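Local coordinates for serine-rich secreted cell wall anchored (LPXTG-motif ) protein (PDB 5NXK) that probably works as a cell-surface adhesin, an elongated beta-solenoid displayed on the bacterial wall for contact with the gut of the host, at residues H232-E237 and N264-K269; A172-V177 and G206-L211; Y221-D226 and V241-K246. All coordinates share one frame; numbering follows the deposited sequence.

Contact 1: residues H232-E237 and N264-K269; sequences HFIVNE and NIELAK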
loop_
_atom_site.group_PDB
_atom_site.type_symbol
_atom_site.label_atom_id
_atom_site.label_comp_id
_atom_site.label_asym_id
_atom_site.label_seq_id
_atom_site.Cartn_x
_atom_site.Cartn_y
_atom_site.Cartn_z
ATOM N N HIS A 232 1.708 -0.899 14.372
ATOM C CA HIS A 232 1.692 0.523 14.719
ATOM C C HIS A 232 0.786 1.333 13.817
ATOM O O HIS A 232 0.742 1.096 12.617
ATOM C CB HIS A 232 3.096 1.121 14.639
ATOM C CG HIS A 232 4.073 0.517 15.589
ATOM N ND1 HIS A 232 4.272 1.008 16.870
ATOM C CD2 HIS A 232 4.952 -0.503 15.446
ATOM C CE1 HIS A 232 5.199 0.295 17.472
ATOM N NE2 HIS A 232 5.630 -0.635 16.628
ATOM N N PHE A 233 0.060 2.284 14.398
ATOM C CA PHE A 233 -0.592 3.324 13.607
ATOM C C PHE A 233 -0.208 4.638 14.259
ATOM O O PHE A 233 -0.599 4.902 15.406
ATOM C CB PHE A 233 -2.113 3.154 13.568
ATOM C CG PHE A 233 -2.831 4.209 12.746
ATOM C CD1 PHE A 233 -2.354 4.574 11.493
ATOM C CD2 PHE A 233 -4.006 4.795 13.209
ATOM C CE1 PHE A 233 -3.016 5.524 10.722
ATOM C CE2 PHE A 233 -4.679 5.746 12.449
ATOM C CZ PHE A 233 -4.193 6.110 11.204
ATOM N N ILE A 234 0.609 5.420 13.562
ATOM C CA ILE A 234 1.192 6.620 14.139
ATOM C C ILE A 234 0.748 7.839 13.346
ATOM O O ILE A 234 1.008 7.931 12.160
ATOM C CB ILE A 234 2.728 6.564 14.157
ATOM C CG1 ILE A 234 3.206 5.340 14.931
ATOM C CG2 ILE A 234 3.295 7.829 14.796
ATOM C CD1 ILE A 234 4.688 5.096 14.797
ATOM N N VAL A 235 0.063 8.758 14.007
ATOM C CA VAL A 235 -0.380 9.995 13.394
ATOM C C VAL A 235 0.396 11.147 14.038
ATOM O O VAL A 235 0.231 11.430 15.220
ATOM C CB VAL A 235 -1.884 10.182 13.572
ATOM C CG1 VAL A 235 -2.326 11.540 13.014
ATOM C CG2 VAL A 235 -2.622 9.020 12.911
ATOM N N ASN A 236 1.257 11.797 13.262
ATOM C CA ASN A 236 2.168 12.797 13.806
ATOM C C ASN A 236 1.537 14.186 13.976
ATOM O O ASN A 236 0.362 14.392 13.647
ATOM C CB ASN A 236 3.436 12.873 12.929
ATOM C CG ASN A 236 4.357 11.682 13.147
ATOM O OD1 ASN A 236 5.132 11.680 14.093
ATOM N ND2 ASN A 236 4.280 10.674 12.282
ATOM N N GLU A 237 2.313 15.125 14.513
ATOM C CA GLU A 237 1.793 16.458 14.822
ATOM C C GLU A 237 1.124 17.130 13.640
ATOM O O GLU A 237 1.634 17.088 12.518
ATOM C CB GLU A 237 2.880 17.394 15.350
ATOM C CG GLU A 237 3.490 16.967 16.662
ATOM C CD GLU A 237 4.403 18.033 17.237
ATOM O OE1 GLU A 237 4.718 19.004 16.509
ATOM O OE2 GLU A 237 4.820 17.884 18.408
ATOM N N ASN A 264 0.370 -0.533 18.984
ATOM C CA ASN A 264 0.581 0.803 19.499
ATOM C C ASN A 264 -0.018 1.799 18.503
ATOM O O ASN A 264 0.374 1.861 17.321
ATOM C CB ASN A 264 2.075 1.090 19.741
ATOM C CG ASN A 264 2.615 0.401 21.003
ATOM O OD1 ASN A 264 3.080 -0.749 20.946
ATOM N ND2 ASN A 264 2.553 1.093 22.145
ATOM N N ILE A 265 -0.969 2.580 18.996
ATOM C CA ILE A 265 -1.574 3.634 18.215
ATOM C C ILE A 265 -1.280 4.964 18.917
ATOM O O ILE A 265 -1.529 5.123 20.111
ATOM C CB ILE A 265 -3.070 3.401 18.051
ATOM C CG1 ILE A 265 -3.306 2.041 17.366
ATOM C CG2 ILE A 265 -3.728 4.558 17.279
ATOM C CD1 ILE A 265 -4.761 1.672 17.227
ATOM N N GLU A 266 -0.701 5.902 18.179
ATOM C CA GLU A 266 -0.278 7.163 18.769
ATOM C C GLU A 266 -0.829 8.303 17.936
ATOM O O GLU A 266 -0.566 8.383 16.746
ATOM C CB GLU A 266 1.253 7.241 18.849
ATOM C CG GLU A 266 1.895 6.143 19.728
ATOM C CD GLU A 266 3.428 6.205 19.787
ATOM O OE1 GLU A 266 4.080 6.009 18.735
ATOM O OE2 GLU A 266 3.981 6.440 20.884
ATOM N N LEU A 267 -1.596 9.179 18.569
ATOM C CA LEU A 267 -2.211 10.310 17.884
ATOM C C LEU A 267 -1.615 11.575 18.490
ATOM O O LEU A 267 -1.945 11.943 19.614
ATOM C CB LEU A 267 -3.734 10.294 18.040
ATOM C CG LEU A 267 -4.462 8.993 17.642
ATOM C CD1 LEU A 267 -5.977 9.143 17.658
ATOM C CD2 LEU A 267 -4.009 8.512 16.275
ATOM N N ALA A 268 -0.749 12.249 17.748
ATOM C CA ALA A 268 0.085 13.297 18.330
ATOM C C ALA A 268 -0.659 14.603 18.562
ATOM O O ALA A 268 -1.699 14.856 17.956
ATOM C CB ALA A 268 1.309 13.553 17.425
ATOM N N LYS A 269 -0.115 15.442 19.441
ATOM C CA LYS A 269 -0.690 16.771 19.676
ATOM C C LYS A 269 -0.817 17.531 18.348
ATOM O O LYS A 269 0.052 17.428 17.466
ATOM C CB LYS A 269 0.117 17.560 20.715
ATOM C CG LYS A 269 1.502 17.982 20.288
ATOM C CD LYS A 269 2.062 19.061 21.226
ATOM C CE LYS A 269 3.565 19.255 21.015
ATOM N NZ LYS A 269 4.353 18.442 21.990
HETATM O O HOH W 1 3.174 3.449 17.507
#
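Strands 232-235 and 264-267 run side by side in the same direction, 5° apart, one residue of the first matched to one of the second. The tight part lies on the face that carries Phe233, Val235, Ile265 and Leu267, all buried. Phe233 has CG anti to the backbone N (chi1 -180°), and CD2 of its ring meets Ile265 CG2 obliquely at 4.1 Å. Val235 CG2 stands 3.7 Å above one face of that ring, offset to its rim. The same CG2 touches Leu267 CD2 at 3.7 Å, so this valine is wedged between a ring and a branched tip. Met243 and Val241, on another wall, close over Phe233 and Val235. These are neighbouring coils of a parallel beta-solenoid, and the backbone bonds between them lie along its long axis. Val235 N to Glu266 O is the straightest, 2.8 Å with 177° at the hydrogen, and Ala268 N to Val235 O continues the pairing past the strand ends. On the outer face, His232, Ile234, Asn264 and Glu266 are partly exposed and in part bridged by water. His232 ND1 lies 3.6 Å from Asn264 CB, the two side chains pointing the same way. Water 1, at the ring edge and in its plane, is 2.8 Å from His232 ND1 and donates to Glu266 OE1; NE2 is taken by Glu230. Beyond the strands, the extended Glu237 runs alongside Lys269; Glu237 OE2 touches Lys269 CE at 3.2 Å and forms only a long salt bridge with Lys269 NZ, 3.7 Å.

Contact 2: residues A172-V177 and G206-L211; sequences AENANV and GNNASL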
loop_
_atom_site.group_PDB
_atom_site.type_symbol
_atom_site.label_atom_id
_atom_site.label_comp_id
_atom_site.label_asym_id
_atom_site.label_seq_id
_atom_site.Cartn_x
_atom_site.Cartn_y
_atom_site.Cartn_z
ATOM N N ALA A 172 3.973 10.582 3.744
ATOM C CA ALA A 172 5.056 11.512 4.032
ATOM C C ALA A 172 4.546 12.793 4.652
ATOM O O ALA A 172 3.386 13.155 4.462
ATOM C CB ALA A 172 5.821 11.832 2.759
ATOM N N GLU A 173 5.406 13.485 5.390
ATOM C CA GLU A 173 5.059 14.816 5.865
ATOM C C GLU A 173 4.606 15.695 4.702
ATOM O O GLU A 173 5.127 15.586 3.594
ATOM C CB GLU A 173 6.208 15.461 6.636
ATOM C CG GLU A 173 7.468 15.735 5.875
ATOM C CD GLU A 173 8.426 16.593 6.693
ATOM O OE1 GLU A 173 7.959 17.261 7.643
ATOM O OE2 GLU A 173 9.641 16.577 6.402
ATOM N N ASN A 174 3.579 16.501 4.964
ATOM C CA ASN A 174 2.965 17.416 3.999
ATOM C C ASN A 174 2.221 16.738 2.862
ATOM O O ASN A 174 1.671 17.414 2.007
ATOM C CB ASN A 174 4.025 18.351 3.406
ATOM C CG ASN A 174 4.735 19.137 4.471
ATOM O OD1 ASN A 174 4.104 19.658 5.379
ATOM N ND2 ASN A 174 6.057 19.174 4.406
ATOM N N ALA A 175 2.149 15.418 2.866
ATOM C CA ALA A 175 1.431 14.747 1.787
ATOM C C ALA A 175 -0.079 14.878 1.940
ATOM O O ALA A 175 -0.588 15.091 3.045
ATOM C CB ALA A 175 1.822 13.281 1.716
ATOM N N ASN A 176 -0.779 14.734 0.819
ATOM C CA ASN A 176 -2.230 14.643 0.783
ATOM C C ASN A 176 -2.593 13.361 0.039
ATOM O O ASN A 176 -2.548 13.283 -1.197
ATOM C CB ASN A 176 -2.861 15.870 0.127
ATOM C CG ASN A 176 -2.597 17.144 0.911
ATOM O OD1 ASN A 176 -1.878 18.035 0.454
ATOM N ND2 ASN A 176 -3.157 17.226 2.111
ATOM N N VAL A 177 -2.857 12.326 0.822
ATOM C CA VAL A 177 -3.104 11.009 0.277
ATOM C C VAL A 177 -4.557 10.658 0.435
ATOM O O VAL A 177 -5.123 10.809 1.526
ATOM C CB VAL A 177 -2.219 9.953 0.966
ATOM C CG1 VAL A 177 -2.556 8.555 0.475
ATOM C CG2 VAL A 177 -0.741 10.279 0.739
ATOM N N GLY A 206 2.664 11.443 8.364
ATOM C CA GLY A 206 3.704 12.382 8.773
ATOM C C GLY A 206 3.189 13.751 9.213
ATOM O O GLY A 206 1.992 14.049 9.076
ATOM N N ASN A 207 4.084 14.577 9.756
ATOM C CA ASN A 207 3.728 15.943 10.144
ATOM C C ASN A 207 2.988 16.685 9.057
ATOM O O ASN A 207 3.416 16.676 7.914
ATOM C CB ASN A 207 4.955 16.775 10.504
ATOM C CG ASN A 207 5.538 16.411 11.831
ATOM O OD1 ASN A 207 5.305 15.323 12.355
ATOM N ND2 ASN A 207 6.262 17.353 12.424
ATOM N N ASN A 208 1.888 17.337 9.427
ATOM C CA ASN A 208 1.122 18.179 8.509
ATOM C C ASN A 208 0.629 17.453 7.274
ATOM O O ASN A 208 0.310 18.089 6.272
ATOM C CB ASN A 208 1.944 19.389 8.076
ATOM C CG ASN A 208 2.371 20.245 9.242
ATOM O OD1 ASN A 208 3.550 20.275 9.608
ATOM N ND2 ASN A 208 1.413 20.956 9.836
ATOM N N ALA A 209 0.556 16.128 7.341
ATOM C CA ALA A 209 0.046 15.359 6.206
ATOM C C ALA A 209 -1.436 15.090 6.371
ATOM O O ALA A 209 -1.981 15.234 7.462
ATOM C CB ALA A 209 0.796 14.057 6.060
ATOM N N SER A 210 -2.085 14.672 5.293
ATOM C CA SER A 210 -3.469 14.261 5.380
ATOM C C SER A 210 -3.632 12.874 4.753
ATOM O O SER A 210 -2.998 12.534 3.741
ATOM C CB SER A 210 -4.405 15.303 4.737
ATOM O OG SER A 210 -4.643 15.049 3.359
ATOM N N LEU A 211 -4.453 12.064 5.403
ATOM C CA LEU A 211 -4.808 10.748 4.907
ATOM C C LEU A 211 -6.314 10.644 4.932
ATOM O O LEU A 211 -6.929 10.798 5.982
ATOM C CB LEU A 211 -4.177 9.645 5.757
ATOM C CG LEU A 211 -4.682 8.234 5.417
ATOM C CD1 LEU A 211 -4.341 7.889 3.969
ATOM C CD2 LEU A 211 -4.086 7.187 6.352
HETATM O O HOH W 2 6.097 19.765 7.992
HETATM O O HOH W 3 -1.660 17.945 4.185
HETATM O O HOH W 4 -6.062 13.385 2.208
#
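Two type II beta turns, Ala172-Ala175 and Gly206-Ala209, stack here at a corner of the beta-solenoid, each leading into a strand of the same parallel sheet. Gly206 has no CB, which lets its CA come within 3.9 Å of Glu173 N. The Glu173 side chain crosses that of Asn207 obliquely. Its CB rests 3.3 Å from Asn207 O; CG sits between the backbone N and the carbonyl carbon (chi1 64°), and from there the chain extends outward. At the tip, Glu173 OE1 brushes Asn207 CB and lies 3.1 Å from water 2, which also reaches Asn208 OD1; the water cannot serve all the acceptors around it at once. Asn207 O is gripped besides by Asn174 N at 3.0 Å, nearly along the C=O axis. Asn174 and Asn208 occupy equivalent turn positions with positive phi; their side chains lie side by side, the amide planes 15° apart, and Asn174 OD1 touches Asn208 CB. Inside, Ala209 CB fits against Ala172 O at 3.2 Å, and Val177 CG1 meets Leu211 CD1. Strand pairing starts with Ser210 N to Ala175 O, followed by Val177 N to Ser210 O. Water 4 donates to Val177 O and lies 2.5 Å from Ser210 OG.

Contact 3: residues Y221-D226 and V241-K246; sequences YNIKLD and VKMSAK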
loop_
_atom_site.group_PDB
_atom_site.type_symbol
_atom_site.label_atom_id
_atom_site.label_comp_id
_atom_site.label_asym_id
_atom_site.label_seq_id
_atom_site.Cartn_x
_atom_site.Cartn_y
_atom_site.Cartn_z
ATOM N N TYR A 221 -12.582 -3.012 6.587
ATOM C CA TYR A 221 -11.571 -2.436 7.486
ATOM C C TYR A 221 -10.686 -1.476 6.706
ATOM O O TYR A 221 -10.193 -1.834 5.643
ATOM C CB TYR A 221 -10.657 -3.493 8.110
ATOM C CG TYR A 221 -11.249 -4.841 8.384
ATOM C CD1 TYR A 221 -12.420 -4.983 9.105
ATOM C CD2 TYR A 221 -10.611 -5.989 7.927
ATOM C CE1 TYR A 221 -12.951 -6.232 9.359
ATOM C CE2 TYR A 221 -11.133 -7.238 8.173
ATOM C CZ TYR A 221 -12.305 -7.358 8.886
ATOM O OH TYR A 221 -12.825 -8.609 9.136
ATOM N N ASN A 222 -10.464 -0.267 7.218
ATOM C CA ASN A 222 -9.537 0.639 6.542
ATOM C C ASN A 222 -8.095 0.118 6.636
ATOM O O ASN A 222 -7.374 0.048 5.644
ATOM C CB ASN A 222 -9.611 2.048 7.129
ATOM C CG ASN A 222 -10.973 2.696 6.929
ATOM O OD1 ASN A 222 -11.656 3.004 7.895
ATOM N ND2 ASN A 222 -11.369 2.899 5.671
ATOM N N ILE A 223 -7.680 -0.221 7.847
ATOM C CA ILE A 223 -6.319 -0.673 8.094
ATOM C C ILE A 223 -6.342 -1.965 8.898
ATOM O O ILE A 223 -6.924 -2.034 9.973
ATOM C CB ILE A 223 -5.483 0.380 8.848
ATOM C CG1 ILE A 223 -5.440 1.706 8.078
ATOM C CG2 ILE A 223 -4.057 -0.131 9.090
ATOM C CD1 ILE A 223 -4.723 2.829 8.860
ATOM N N LYS A 224 -5.737 -3.005 8.348
ATOM C CA LYS A 224 -5.619 -4.248 9.070
ATOM C C LYS A 224 -4.143 -4.522 9.308
ATOM O O LYS A 224 -3.353 -4.607 8.363
ATOM C CB LYS A 224 -6.287 -5.408 8.318
ATOM C CG LYS A 224 -6.374 -6.644 9.187
ATOM C CD LYS A 224 -6.979 -7.862 8.509
ATOM C CE LYS A 224 -7.126 -8.971 9.550
ATOM N NZ LYS A 224 -8.462 -9.593 9.535
ATOM N N LEU A 225 -3.782 -4.639 10.580
ATOM C CA LEU A 225 -2.390 -4.785 10.988
ATOM C C LEU A 225 -2.199 -6.203 11.546
ATOM O O LEU A 225 -2.862 -6.584 12.515
ATOM C CB LEU A 225 -2.028 -3.723 12.039
ATOM C CG LEU A 225 -2.119 -2.243 11.618
ATOM C CD1 LEU A 225 -1.919 -1.307 12.820
ATOM C CD2 LEU A 225 -1.146 -1.893 10.486
ATOM N N ASP A 226 -1.331 -6.988 10.907
ATOM C CA ASP A 226 -1.094 -8.377 11.291
ATOM C C ASP A 226 0.408 -8.669 11.413
ATOM O O ASP A 226 0.893 -9.681 10.901
ATOM C CB ASP A 226 -1.743 -9.330 10.278
ATOM C CG ASP A 226 -3.244 -9.503 10.507
ATOM O OD1 ASP A 226 -3.666 -9.647 11.681
ATOM O OD2 ASP A 226 -4.008 -9.463 9.516
ATOM N N VAL A 241 -6.479 13.157 9.629
ATOM C CA VAL A 241 -6.870 11.823 9.213
ATOM C C VAL A 241 -8.384 11.705 9.189
ATOM O O VAL A 241 -9.052 12.054 10.166
ATOM C CB VAL A 241 -6.280 10.751 10.151
ATOM C CG1 VAL A 241 -6.882 9.366 9.857
ATOM C CG2 VAL A 241 -4.753 10.719 10.046
ATOM N N LYS A 242 -8.928 11.215 8.080
ATOM C CA LYS A 242 -10.365 10.993 7.986
ATOM C C LYS A 242 -10.593 9.629 7.388
ATOM O O LYS A 242 -10.199 9.393 6.247
ATOM C CB LYS A 242 -11.060 12.028 7.089
ATOM C CG LYS A 242 -11.032 13.472 7.516
ATOM C CD LYS A 242 -11.672 14.299 6.396
ATOM C CE LYS A 242 -12.293 15.588 6.892
ATOM N NZ LYS A 242 -11.266 16.628 7.144
ATOM N N MET A 243 -11.197 8.722 8.145
ATOM C CA MET A 243 -11.460 7.389 7.620
ATOM C C MET A 243 -12.849 6.883 7.992
ATOM O O MET A 243 -13.361 7.156 9.085
ATOM C CB MET A 243 -10.392 6.381 8.105
ATOM C CG MET A 243 -8.950 6.832 7.897
ATOM S SD MET A 243 -7.723 5.545 8.232
ATOM C CE MET A 243 -8.014 5.160 9.932
ATOM N N SER A 244 -13.430 6.095 7.096
ATOM C CA SER A 244 -14.679 5.418 7.404
ATOM C C SER A 244 -14.710 4.052 6.721
ATOM O O SER A 244 -14.161 3.883 5.641
ATOM C CB SER A 244 -15.879 6.259 6.973
ATOM O OG SER A 244 -15.886 6.431 5.564
ATOM N N ALA A 245 -15.345 3.084 7.377
ATOM C CA ALA A 245 -15.435 1.713 6.883
ATOM C C ALA A 245 -16.671 1.078 7.493
ATOM O O ALA A 245 -17.220 1.621 8.443
ATOM C CB ALA A 245 -14.186 0.919 7.238
ATOM N N LYS A 246 -17.118 -0.059 6.962
ATOM C CA LYS A 246 -18.320 -0.691 7.511
ATOM C C LYS A 246 -18.072 -1.249 8.909
ATOM O O LYS A 246 -18.907 -1.085 9.798
ATOM C CB LYS A 246 -18.833 -1.806 6.589
ATOM C CG LYS A 246 -19.238 -1.345 5.195
ATOM C CD LYS A 246 -19.632 -2.548 4.335
ATOM C CE LYS A 246 -20.014 -2.138 2.929
ATOM N NZ LYS A 246 -20.224 -3.323 2.046
#
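One hydrogen bond joins the two segments, from the side-chain amide of Asn222 to the backbone of the other strand. Asn222 ND2 donates a hydrogen bond to Ser244 O at 3.0 Å, with 163° at the hydrogen. The acceptor lies in the amide plane, but the donor stands well above the carbonyl plane of Ser244, 62° out of it, so the bond comes over the C=O group rather than onto a lone pair. The rest of the amide is satisfied within its own wall: ND2 also bonds Asp187 and OD1 accepts from Asn249, so three adjacent coils are tied through one buried side chain. The nearby aspartate may polarise the NH2 group. Asn222 is where the chain turns a corner of the beta-solenoid; the residues after it belong to one parallel wall and the strand carrying Met243, one coil further on, to another, and the side chain spans the angle between them. Van der Waals contacts pack against the amide oxygen. Asn222 OD1 sits 3.3 Å from Ala245 CB and 3.6 Å from Met243 CB; Ala245 and Met243 both direct their CB toward 221-226. Apolar packing follows on the core side. Met243 starts with CG anti to its carbonyl carbon and bends at chi3 (-60°), its chain meeting Ile223 at about a right angle. Its SD lies 4.1 Å from Ile223 CD1 and equally far from Asn222 CB, while CE stays beside the same isoleucine methyl. Met213 and Phe233 pack around this sulfur-containing cluster.

Overall arrangement
Contacts 1 and 2 each join neighbouring coils within one wall of the solenoid, by backbone pairing with buried aliphatic or aromatic groups inside and waters outside; contact 2, made mostly of turns, is the more exposed. Contact 3 is wholly buried and links different walls, so a side-chain amide and a thioether replace strand pairing. The three touch one another. Phe233 of contact 1 packs with CE1 against Ile223 CD1 and with CZ against Met243 CE of contact 3. Strands 210-214 and 240-244, from contacts 2 and 3, are sheet neighbours, and Glu237 O probably accepts from Asn208 N, bringing the loop after strand 230-235 against the second turn of contact 2.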